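Local coordinates for protein long-chain-fatty-acid--CoA ligase FadD13 (Mycobacterium tuberculosis CDC1551, PDB 5ZRN) that is an AMP-binding enzyme of the ANL clan, a ligase by name, and holds the ligand JSA in its pocket, at residues Gln299-Thr304 and Phe378-Ile383; Val245-Ala250 and Tyr274-Gly279; Val194-Arg199 and Ala219-Thr224. All blocks are in the same frame, centred on the assembly; numbering follows the deposited sequence.

In the fold
Along the chain the three contacts come in series, none nested in or crossing another. Contact 3 is first, closing 19 residues that hold most of strand 199-202 and of helix 209-221. Contact 2 then closes 23 residues between strands 247-249 and 274-278. Contact 1 comes last and spans 73 residues, tying strand 296-302 to the corner between strands 377-380 and 382-386. Strands 224-227, 199-202, 247-249, 274-278 and 296-302 are successive parallel neighbours in the mixed sheet. Contact 3 therefore abuts contact 2 through Arg-199 and Cys-246, and contact 2 abuts contact 1 through Thr-277 and Gly-300. Contacts 1 and 2 both touch JSA; contact 1 also joins this sheet to the smaller antiparallel ones.

Contact 1: Gln299-Thr304 and Phe378-Ile383; sequences QGYALT and FRTGDI. With JSA (5'-O-{[(1R)-1-hydroxydodecyl]sulfamoyl}adenosine), chain C.
Tyr-301 reaches across to Asp-382, its OH donating to OD2 at 3.1 Å, and the pair stands beside the ribose of bound JSA. In sequence the YALT and TGD stretches match the A5 and A7 core motifs of ANL enzymes, which line the nucleotide pocket. Asp-382 faces both ribose hydroxyls: OD1 accepts from O2' of JSA at 3.1 Å, while OD2 lies beside O3', where the modelled 2.4 Å is very short and the exact spacing doubtful. The tyrosine hydroxyl comes to the anti lone pair of OD2, with ring and carboxylate planes 63° apart. The adenine meets the same ring at its edge, Tyr-301 CD1 being 3.6 Å from JSA C5. Further along the base, the backbone O of Gly-300 takes the N-H of JSA N6 at 2.8 Å.

Beyond the ribose the contact turns apolar. Leu-303 sends CD2 to the edge of the Phe-378 ring, 3.9 Å from CE2, and the same methyl rests 3.7 Å from CB of Thr-380. Leu-303 and Thr-380 cross nearly at right angles, while Phe-378 comes from near the start of strand 377-380.

A second shell probably helps to position Asp-382. The chain turns a corner at Gly-381, and Arg-397 forms a salt bridge with OD1, which would help fix the carboxylate's rotation. Thr-380 braces the corner through two bonds of its OG1, which sits between backbone N and carbonyl carbon (chi1 68°). One goes to the carbonyl of Val-351 in the adjacent strand. The other makes an ST turn, in which Asp-382 N donates to Thr-380 OG1 at 3.0 Å with an N-H...O angle of 155°.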
loop_
_atom_site.group_PDB
_atom_site.type_symbol
_atom_site.label_atom_id
_atom_site.label_comp_id
_atom_site.label_asym_id
_atom_site.label_seq_id
_atom_site.Cartn_x
_atom_site.Cartn_y
_atom_site.Cartn_z
ATOM N N GLN A 299 15.218 4.151 -4.307
ATOM C CA GLN A 299 15.009 3.620 -2.961
ATOM C C GLN A 299 14.282 4.631 -2.066
ATOM O O GLN A 299 14.601 5.823 -2.070
ATOM C CB GLN A 299 16.364 3.259 -2.352
ATOM C CG GLN A 299 17.262 2.475 -3.304
ATOM C CD GLN A 299 18.734 2.489 -2.892
ATOM O OE1 GLN A 299 19.604 2.885 -3.674
ATOM N NE2 GLN A 299 19.016 2.052 -1.671
ATOM N N GLY A 300 13.307 4.159 -1.295
ATOM C CA GLY A 300 12.577 5.071 -0.435
ATOM C C GLY A 300 12.567 4.691 1.030
ATOM O O GLY A 300 12.943 3.583 1.397
ATOM N N TYR A 301 12.138 5.631 1.864
ATOM C CA TYR A 301 12.034 5.432 3.301
ATOM C C TYR A 301 10.657 5.930 3.695
ATOM O O TYR A 301 10.288 7.069 3.384
ATOM C CB TYR A 301 13.084 6.249 4.035
ATOM C CG TYR A 301 12.738 6.533 5.486
ATOM C CD1 TYR A 301 12.909 5.564 6.477
ATOM C CD2 TYR A 301 12.277 7.795 5.870
ATOM C CE1 TYR A 301 12.637 5.854 7.815
ATOM C CE2 TYR A 301 12.007 8.092 7.194
ATOM C CZ TYR A 301 12.189 7.124 8.165
ATOM O OH TYR A 301 11.934 7.440 9.484
ATOM N N ALA A 302 9.900 5.078 4.378
ATOM C CA ALA A 302 8.552 5.425 4.793
ATOM C C ALA A 302 8.075 4.522 5.918
ATOM O O ALA A 302 8.744 3.543 6.289
ATOM C CB ALA A 302 7.599 5.317 3.604
ATOM N N LEU A 303 6.910 4.866 6.457
ATOM C CA LEU A 303 6.298 4.114 7.537
ATOM C C LEU A 303 4.836 3.943 7.203
ATOM O O LEU A 303 4.332 4.556 6.260
ATOM C CB LEU A 303 6.399 4.870 8.856
ATOM C CG LEU A 303 7.762 5.180 9.466
ATOM C CD1 LEU A 303 8.521 6.203 8.615
ATOM C CD2 LEU A 303 7.534 5.721 10.871
ATOM N N THR A 304 4.154 3.114 7.982
ATOM C CA THR A 304 2.733 2.883 7.786
ATOM C C THR A 304 2.034 4.201 8.099
ATOM O O THR A 304 1.104 4.609 7.414
ATOM C CB THR A 304 2.236 1.798 8.744
ATOM O OG1 THR A 304 2.895 0.568 8.432
ATOM C CG2 THR A 304 0.739 1.607 8.609
ATOM N N PHE A 378 5.217 14.598 13.030
ATOM C CA PHE A 378 5.096 13.211 13.455
ATOM C C PHE A 378 6.459 12.611 13.762
ATOM O O PHE A 378 7.343 12.591 12.909
ATOM C CB PHE A 378 4.444 12.369 12.367
ATOM C CG PHE A 378 4.497 10.894 12.640
ATOM C CD1 PHE A 378 3.551 10.290 13.457
ATOM C CD2 PHE A 378 5.504 10.112 12.085
ATOM C CE1 PHE A 378 3.605 8.928 13.713
ATOM C CE2 PHE A 378 5.569 8.752 12.333
ATOM C CZ PHE A 378 4.617 8.160 13.147
ATOM N N ARG A 379 6.611 12.101 14.977
ATOM C CA ARG A 379 7.861 11.490 15.407
ATOM C C ARG A 379 7.889 10.025 14.975
ATOM O O ARG A 379 7.105 9.210 15.455
ATOM C CB ARG A 379 7.979 11.624 16.920
ATOM C CG ARG A 379 7.904 13.075 17.370
ATOM C CD ARG A 379 7.835 13.208 18.870
ATOM N NE ARG A 379 8.901 12.469 19.532
ATOM C CZ ARG A 379 9.109 12.475 20.845
ATOM N NH1 ARG A 379 8.320 13.189 21.638
ATOM N NH2 ARG A 379 10.100 11.759 21.365
ATOM N N THR A 380 8.798 9.701 14.062
ATOM C CA THR A 380 8.913 8.346 13.528
ATOM C C THR A 380 9.506 7.330 14.492
ATOM O O THR A 380 9.299 6.125 14.333
ATOM C CB THR A 380 9.792 8.320 12.282
ATOM O OG1 THR A 380 11.143 8.607 12.659
ATOM C CG2 THR A 380 9.316 9.349 11.273
ATOM N N GLY A 381 10.252 7.817 15.479
ATOM C CA GLY A 381 10.886 6.921 16.422
ATOM C C GLY A 381 12.206 6.426 15.854
ATOM O O GLY A 381 12.858 5.564 16.448
ATOM N N ASP A 382 12.597 6.964 14.698
ATOM C CA ASP A 382 13.856 6.586 14.052
ATOM C C ASP A 382 14.914 7.668 14.206
ATOM O O ASP A 382 14.651 8.852 13.994
ATOM C CB ASP A 382 13.653 6.311 12.559
ATOM C CG ASP A 382 12.885 5.035 12.301
ATOM O OD1 ASP A 382 13.196 4.013 12.949
ATOM O OD2 ASP A 382 11.981 5.051 11.442
ATOM N N ILE A 383 16.116 7.251 14.585
ATOM C CA ILE A 383 17.229 8.171 14.763
ATOM C C ILE A 383 17.959 8.322 13.444
ATOM O O ILE A 383 18.148 7.348 12.716
ATOM C CB ILE A 383 18.220 7.649 15.803
ATOM C CG1 ILE A 383 17.534 7.556 17.164
ATOM C CG2 ILE A 383 19.416 8.566 15.882
ATOM C CD1 ILE A 383 16.993 8.882 17.660
HETATM C C4 JSA C . 13.815 1.842 6.708
HETATM C C5 JSA C . 13.668 2.187 5.372
HETATM C C6 JSA C . 14.811 2.487 4.641
HETATM N N9 JSA C . 12.600 1.585 7.182
HETATM C C2 JSA C . 16.103 2.106 6.525
HETATM C C12 JSA C . 7.369 8.574 -3.130
HETATM C C11 JSA C . 7.706 7.082 -3.141
HETATM C C10 JSA C . 8.054 6.595 -1.733
HETATM C "C9'" JSA C . 8.392 5.103 -1.722
HETATM C "C8'" JSA C . 8.648 4.626 -0.291
HETATM C "C7'" JSA C . 8.903 3.120 -0.221
HETATM C "C6'" JSA C . 9.004 2.675 1.239
HETATM C "C5'" JSA C . 9.244 1.170 1.369
HETATM C "C4'" JSA C . 9.269 0.764 2.844
HETATM C "C3'" JSA C . 7.912 1.027 3.499
HETATM C "C2'" JSA C . 7.984 0.904 5.023
HETATM C "C1'" JSA C . 6.612 1.198 5.631
HETATM O O1 JSA C . 5.733 0.106 5.345
HETATM N N8 JSA C . 6.708 1.388 7.085
HETATM S S1 JSA C . 6.981 -0.012 7.876
HETATM O O2P JSA C . 7.241 -1.107 6.887
HETATM O O1P JSA C . 5.779 -0.354 8.704
HETATM O "O5'" JSA C . 8.120 0.149 8.726
HETATM C C5A JSA C . 8.695 1.448 8.893
HETATM C C4A JSA C . 10.138 1.357 9.392
HETATM O "O4'" JSA C . 10.955 0.568 8.511
HETATM C C3A JSA C . 10.806 2.732 9.398
HETATM O "O3'" JSA C . 10.414 3.436 10.580
HETATM C C2A JSA C . 12.253 2.269 9.546
HETATM O "O2'" JSA C . 12.471 1.781 10.872
HETATM C C1A JSA C . 12.289 1.108 8.549
HETATM C C8 JSA C . 11.726 1.767 6.194
HETATM N N7 JSA C . 12.370 2.133 5.089
HETATM N N3 JSA C . 15.040 1.812 7.252
HETATM N N1 JSA C . 16.004 2.435 5.249
HETATM N N6 JSA C . 14.728 2.811 3.353
#

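Contact 2: Val245-Ala250 and Tyr274-Gly279; sequences VCIGGA and YFITGG. With JSA (5'-O-{[(1R)-1-hydroxydodecyl]sulfamoyl}adenosine), chain C.
From Ile-247 to Gly-249 the backbone runs parallel to Tyr-274 to Ile-276, the two short strand axes approaching to 4.6 Å at an angle of 21°. They are the two strands of a beta-alpha-beta crossover in the large mixed sheet, with helix 252-258 in the connection. Gly-248 forms bonds through both its N and its O: its N donates to Tyr-274 O at 3.1 Å, and its O receives Ile-276 N at 2.8 Å. Two residues on, Ala-250 N donates to Ile-276 O at 2.9 Å.

Ile-247, Tyr-274 and Ile-276 project from one face of the sheet. Tyr-274 places CG between its own N and carbonyl carbon (chi1 65°), which stands the ring alongside Ile-247, the two side chains pointing the same way. The CG2 methyl of Ile-247 makes an off-centre CH-pi contact, 4.2 Å from the Tyr-274 ring centroid and 29° off its normal, while CD1 of Ile-247 lies 3.6 Å from the phenol OH. That hydroxyl has a weak hydrogen bond to the carbonyl of Asp-193. Ile-276 closes the row by bringing its CD1 to the same Ile-247 CG2.

Phe-275 takes the other face. Gly-248 carries no side chain there, so the ring edge lies against its backbone, with Phe-275 CD2 3.3 Å from Gly-248 O. The ring also meets Phe-272, and Leu-255 of the crossover helix packs on both Phe-275 and Ala-250.

Past the paired region, strand 274-278 runs on into the ligand pocket. Gly-279 brings its N beside the adenine, and Gly-278 CA comes within 3.7 Å of the JSA alkyl carbon C5'.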
loop_
_atom_site.group_PDB
_atom_site.type_symbol
_atom_site.label_atom_id
_atom_site.label_comp_id
_atom_site.label_asym_id
_atom_site.label_seq_id
_atom_site.Cartn_x
_atom_site.Cartn_y
_atom_site.Cartn_z
ATOM N N VAL A 245 6.472 -4.786 -18.777
ATOM C CA VAL A 245 6.495 -3.983 -17.565
ATOM C C VAL A 245 7.471 -2.832 -17.740
ATOM O O VAL A 245 8.523 -2.986 -18.356
ATOM C CB VAL A 245 6.953 -4.816 -16.343
ATOM C CG1 VAL A 245 7.263 -3.902 -15.172
ATOM C CG2 VAL A 245 5.876 -5.806 -15.956
ATOM N N CYS A 246 7.110 -1.678 -17.194
ATOM C CA CYS A 246 7.961 -0.507 -17.263
ATOM C C CYS A 246 8.555 -0.247 -15.884
ATOM O O CYS A 246 9.689 0.209 -15.761
ATOM C CB CYS A 246 7.152 0.721 -17.672
ATOM S SG CYS A 246 6.124 0.548 -19.115
ATOM N N ILE A 247 7.775 -0.537 -14.846
ATOM C CA ILE A 247 8.211 -0.280 -13.479
ATOM C C ILE A 247 7.929 -1.453 -12.557
ATOM O O ILE A 247 6.902 -2.113 -12.680
ATOM C CB ILE A 247 7.486 0.951 -12.904
ATOM C CG1 ILE A 247 7.568 2.111 -13.896
ATOM C CG2 ILE A 247 8.090 1.331 -11.560
ATOM C CD1 ILE A 247 6.650 3.258 -13.549
ATOM N N GLY A 248 8.833 -1.696 -11.618
ATOM C CA GLY A 248 8.630 -2.794 -10.699
ATOM C C GLY A 248 8.983 -2.467 -9.262
ATOM O O GLY A 248 10.021 -1.865 -8.985
ATOM N N GLY A 249 8.104 -2.858 -8.344
ATOM C CA GLY A 249 8.354 -2.631 -6.932
ATOM C C GLY A 249 8.978 -3.887 -6.349
ATOM O O GLY A 249 8.645 -5.005 -6.757
ATOM N N ALA A 250 9.892 -3.715 -5.402
ATOM C CA ALA A 250 10.552 -4.853 -4.783
ATOM C C ALA A 250 11.389 -4.426 -3.592
ATOM O O ALA A 250 11.520 -3.238 -3.299
ATOM C CB ALA A 250 11.430 -5.551 -5.798
ATOM N N TYR A 274 12.912 0.821 -14.383
ATOM C CA TYR A 274 13.476 0.773 -13.031
ATOM C C TYR A 274 12.649 0.059 -11.971
ATOM O O TYR A 274 11.469 -0.248 -12.169
ATOM C CB TYR A 274 13.765 2.194 -12.526
ATOM C CG TYR A 274 12.527 3.044 -12.337
ATOM C CD1 TYR A 274 11.990 3.785 -13.396
ATOM C CD2 TYR A 274 11.875 3.091 -11.103
ATOM C CE1 TYR A 274 10.830 4.558 -13.228
ATOM C CE2 TYR A 274 10.719 3.854 -10.922
ATOM C CZ TYR A 274 10.201 4.585 -11.989
ATOM O OH TYR A 274 9.061 5.334 -11.808
ATOM N N PHE A 275 13.298 -0.187 -10.835
ATOM C CA PHE A 275 12.676 -0.836 -9.684
ATOM C C PHE A 275 12.585 0.197 -8.570
ATOM O O PHE A 275 13.425 1.099 -8.486
ATOM C CB PHE A 275 13.534 -2.001 -9.158
ATOM C CG PHE A 275 13.419 -3.271 -9.952
ATOM C CD1 PHE A 275 14.478 -3.713 -10.740
ATOM C CD2 PHE A 275 12.260 -4.045 -9.889
ATOM C CE1 PHE A 275 14.386 -4.917 -11.458
ATOM C CE2 PHE A 275 12.158 -5.243 -10.599
ATOM C CZ PHE A 275 13.224 -5.679 -11.387
ATOM N N ILE A 276 11.566 0.067 -7.724
ATOM C CA ILE A 276 11.404 0.953 -6.576
ATOM C C ILE A 276 11.602 0.022 -5.392
ATOM O O ILE A 276 11.045 -1.080 -5.365
ATOM C CB ILE A 276 9.985 1.556 -6.479
ATOM C CG1 ILE A 276 9.662 2.364 -7.734
ATOM C CG2 ILE A 276 9.889 2.456 -5.252
ATOM C CD1 ILE A 276 8.209 2.765 -7.820
ATOM N N THR A 277 12.400 0.452 -4.422
ATOM C CA THR A 277 12.657 -0.374 -3.255
ATOM C C THR A 277 12.716 0.442 -1.968
ATOM O O THR A 277 12.752 1.677 -1.995
ATOM C CB THR A 277 13.979 -1.168 -3.417
ATOM O OG1 THR A 277 14.090 -2.121 -2.353
ATOM C CG2 THR A 277 15.184 -0.239 -3.380
ATOM N N GLY A 278 12.720 -0.260 -0.840
ATOM C CA GLY A 278 12.773 0.399 0.449
ATOM C C GLY A 278 12.769 -0.604 1.587
ATOM O O GLY A 278 12.570 -1.807 1.375
ATOM N N GLY A 279 12.988 -0.109 2.802
ATOM C CA GLY A 279 13.016 -0.984 3.960
ATOM C C GLY A 279 14.432 -1.383 4.326
ATOM O O GLY A 279 14.661 -1.977 5.379
HETATM C C4 JSA C . 13.815 1.842 6.708
HETATM C C5 JSA C . 13.668 2.187 5.372
HETATM C C6 JSA C . 14.811 2.487 4.641
HETATM N N9 JSA C . 12.600 1.585 7.182
HETATM C C2 JSA C . 16.103 2.106 6.525
HETATM C C12 JSA C . 7.369 8.574 -3.130
HETATM C C11 JSA C . 7.706 7.082 -3.141
HETATM C C10 JSA C . 8.054 6.595 -1.733
HETATM C "C9'" JSA C . 8.392 5.103 -1.722
HETATM C "C8'" JSA C . 8.648 4.626 -0.291
HETATM C "C7'" JSA C . 8.903 3.120 -0.221
HETATM C "C6'" JSA C . 9.004 2.675 1.239
HETATM C "C5'" JSA C . 9.244 1.170 1.369
HETATM C "C4'" JSA C . 9.269 0.764 2.844
HETATM C "C3'" JSA C . 7.912 1.027 3.499
HETATM C "C2'" JSA C . 7.984 0.904 5.023
HETATM C "C1'" JSA C . 6.612 1.198 5.631
HETATM O O1 JSA C . 5.733 0.106 5.345
HETATM N N8 JSA C . 6.708 1.388 7.085
HETATM S S1 JSA C . 6.981 -0.012 7.876
HETATM O O2P JSA C . 7.241 -1.107 6.887
HETATM O O1P JSA C . 5.779 -0.354 8.704
HETATM O "O5'" JSA C . 8.120 0.149 8.726
HETATM C C5A JSA C . 8.695 1.448 8.893
HETATM C C4A JSA C . 10.138 1.357 9.392
HETATM O "O4'" JSA C . 10.955 0.568 8.511
HETATM C C3A JSA C . 10.806 2.732 9.398
HETATM O "O3'" JSA C . 10.414 3.436 10.580
HETATM C C2A JSA C . 12.253 2.269 9.546
HETATM O "O2'" JSA C . 12.471 1.781 10.872
HETATM C C1A JSA C . 12.289 1.108 8.549
HETATM C C8 JSA C . 11.726 1.767 6.194
HETATM N N7 JSA C . 12.370 2.133 5.089
HETATM N N3 JSA C . 15.040 1.812 7.252
HETATM N N1 JSA C . 16.004 2.435 5.249
HETATM N N6 JSA C . 14.728 2.811 3.353
#

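Contact 3: Val194-Arg199 and Ala219-Thr224; sequences VRYRDR and AMRGVT
Arg-221, Thr-224 and Tyr-196 bury the most surface here, Arg-221 by folding over the chain at Arg-195 and Tyr-196. Its side chain bends at chi2 (67°) and again at chi3, which lays the guanidinium across the backbone, with Tyr-196 N 3.7 Å above one face and toward its rim. Arg-221 NH2 lies 3.9 Å from Tyr-196 CB, so the charged group leans on the aliphatic root of the tyrosine rather than on its ring.

Tyr-196 answers with its ring, whose CD1 approaches two carbonyl oxygens at the end of helix 209-221: Arg-221 O, 3.6 Å away near the ring plane, and Gly-222 O at 3.4 Å. Arg-197 CG covers one face of this ring, and the hydroxyl is bonded to Ser-15. Gly-222 leaves the helix with positive phi, and its O also accepts from Arg-197 N at 3.0 Å. Arg-197 stands in a type II turn, Arg-195 to Asp-198, which Asp-198 OD2 supports by accepting from Arg-195 N.

Thr-224 begins the next strand. Its N donates to Asp-198 O at 2.8 Å, nearly straight at 167°. Its CG2 methyl sits over one face of the Arg-199 guanidinium, 3.6 Å from NH1, the two side chains lying side by side. One water links Arg-197 O, Arg-199 NH1 and Thr-224 OG1; Gln-19 also binds this OG1, and Glu-243 forms a salt bridge with Arg-199. Between the two regions, Val-223 CG2 meets Val-194 CG1 at 3.9 Å.

Thus a turn and a helix end lead side by side into parallel strands 199-202 and 224-227, the arrangement of a beta-alpha-beta crossover, here with helix 209-221 as its connection.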
loop_
_atom_site.group_PDB
_atom_site.type_symbol
_atom_site.label_atom_id
_atom_site.label_comp_id
_atom_site.label_asym_id
_atom_site.label_seq_id
_atom_site.Cartn_x
_atom_site.Cartn_y
_atom_site.Cartn_z
ATOM N N VAL A 194 6.644 8.145 -13.288
ATOM C CA VAL A 194 5.528 7.306 -13.715
ATOM C C VAL A 194 4.869 7.992 -14.889
ATOM O O VAL A 194 4.787 9.218 -14.917
ATOM C CB VAL A 194 4.433 7.159 -12.652
ATOM C CG1 VAL A 194 3.967 5.711 -12.612
ATOM C CG2 VAL A 194 4.918 7.652 -11.311
ATOM N N ARG A 195 4.366 7.202 -15.832
ATOM C CA ARG A 195 3.744 7.756 -17.018
ATOM C C ARG A 195 2.392 7.144 -17.323
ATOM O O ARG A 195 2.136 5.979 -17.019
ATOM C CB ARG A 195 4.654 7.545 -18.228
ATOM C CG ARG A 195 6.082 7.990 -18.010
ATOM C CD ARG A 195 6.965 7.648 -19.211
ATOM N NE ARG A 195 8.366 7.965 -18.956
ATOM C CZ ARG A 195 9.366 7.584 -19.740
ATOM N NH1 ARG A 195 9.110 6.874 -20.836
ATOM N NH2 ARG A 195 10.621 7.885 -19.419
ATOM N N TYR A 196 1.528 7.942 -17.934
ATOM C CA TYR A 196 0.223 7.455 -18.321
ATOM C C TYR A 196 0.453 6.187 -19.143
ATOM O O TYR A 196 1.415 6.103 -19.907
ATOM C CB TYR A 196 -0.495 8.502 -19.163
ATOM C CG TYR A 196 -1.845 8.056 -19.670
ATOM C CD1 TYR A 196 -2.742 7.406 -18.832
ATOM C CD2 TYR A 196 -2.241 8.328 -20.974
ATOM C CE1 TYR A 196 -4.005 7.038 -19.278
ATOM C CE2 TYR A 196 -3.501 7.969 -21.431
ATOM C CZ TYR A 196 -4.379 7.324 -20.577
ATOM O OH TYR A 196 -5.631 6.975 -21.023
ATOM N N ARG A 197 -0.423 5.202 -18.953
ATOM C CA ARG A 197 -0.359 3.916 -19.643
ATOM C C ARG A 197 0.847 3.046 -19.284
ATOM O O ARG A 197 1.031 1.983 -19.863
ATOM C CB ARG A 197 -0.418 4.113 -21.163
ATOM C CG ARG A 197 -1.770 4.590 -21.692
ATOM C CD ARG A 197 -1.763 4.616 -23.208
ATOM N NE ARG A 197 -0.640 5.409 -23.705
ATOM C CZ ARG A 197 -0.309 5.531 -24.987
ATOM N NH1 ARG A 197 -1.015 4.905 -25.921
ATOM N NH2 ARG A 197 0.729 6.282 -25.335
ATOM N N ASP A 198 1.680 3.488 -18.347
ATOM C CA ASP A 198 2.819 2.664 -17.941
ATOM C C ASP A 198 2.264 1.346 -17.383
ATOM O O ASP A 198 1.109 1.278 -16.944
ATOM C CB ASP A 198 3.622 3.349 -16.828
ATOM C CG ASP A 198 4.898 4.024 -17.326
ATOM O OD1 ASP A 198 5.357 3.757 -18.456
ATOM O OD2 ASP A 198 5.463 4.821 -16.552
ATOM N N ARG A 199 3.071 0.293 -17.409
ATOM C CA ARG A 199 2.638 -0.990 -16.853
ATOM C C ARG A 199 3.541 -1.206 -15.648
ATOM O O ARG A 199 4.758 -1.201 -15.777
ATOM C CB ARG A 199 2.795 -2.112 -17.881
ATOM C CG ARG A 199 1.857 -1.953 -19.073
ATOM C CD ARG A 199 2.108 -2.998 -20.157
ATOM N NE ARG A 199 1.312 -4.214 -20.000
ATOM C CZ ARG A 199 -0.002 -4.276 -20.198
ATOM N NH1 ARG A 199 -0.675 -3.192 -20.555
ATOM N NH2 ARG A 199 -0.640 -5.430 -20.064
ATOM N N ALA A 219 -4.132 4.093 -10.267
ATOM C CA ALA A 219 -5.423 4.516 -10.804
ATOM C C ALA A 219 -5.393 6.022 -11.040
ATOM O O ALA A 219 -5.987 6.527 -11.986
ATOM C CB ALA A 219 -6.536 4.167 -9.829
ATOM N N MET A 220 -4.689 6.738 -10.172
ATOM C CA MET A 220 -4.585 8.184 -10.281
ATOM C C MET A 220 -3.807 8.629 -11.525
ATOM O O MET A 220 -4.147 9.627 -12.164
ATOM C CB MET A 220 -3.906 8.747 -9.032
ATOM C CG MET A 220 -3.898 10.267 -8.978
ATOM S SD MET A 220 -2.934 10.917 -7.613
ATOM C CE MET A 220 -4.175 10.873 -6.284
ATOM N N ARG A 221 -2.756 7.894 -11.861
ATOM C CA ARG A 221 -1.931 8.237 -13.009
ATOM C C ARG A 221 -2.443 7.536 -14.250
ATOM O O ARG A 221 -2.128 7.927 -15.374
ATOM C CB ARG A 221 -0.477 7.839 -12.740
ATOM C CG ARG A 221 0.474 7.914 -13.946
ATOM C CD ARG A 221 0.713 9.334 -14.445
ATOM N NE ARG A 221 -0.388 9.823 -15.272
ATOM C CZ ARG A 221 -0.387 10.991 -15.914
ATOM N NH1 ARG A 221 0.661 11.806 -15.823
ATOM N NH2 ARG A 221 -1.425 11.337 -16.666
ATOM N N GLY A 222 -3.251 6.504 -14.042
ATOM C CA GLY A 222 -3.775 5.757 -15.167
ATOM C C GLY A 222 -2.737 4.751 -15.619
ATOM O O GLY A 222 -2.373 4.696 -16.795
ATOM N N VAL A 223 -2.244 3.970 -14.663
ATOM C CA VAL A 223 -1.255 2.938 -14.928
ATOM C C VAL A 223 -1.938 1.576 -14.950
ATOM O O VAL A 223 -2.949 1.370 -14.278
ATOM C CB VAL A 223 -0.167 2.906 -13.832
ATOM C CG1 VAL A 223 0.711 1.662 -14.000
ATOM C CG2 VAL A 223 0.680 4.164 -13.895
ATOM N N THR A 224 -1.385 0.655 -15.734
ATOM C CA THR A 224 -1.908 -0.705 -15.817
ATOM C C THR A 224 -1.180 -1.530 -14.749
ATOM O O THR A 224 0.023 -1.766 -14.843
ATOM C CB THR A 224 -1.640 -1.323 -17.201
ATOM O OG1 THR A 224 -2.328 -0.562 -18.200
ATOM C CG2 THR A 224 -2.127 -2.771 -17.250
HETATM O O HOH W 1 -0.507 0.050 -20.505
#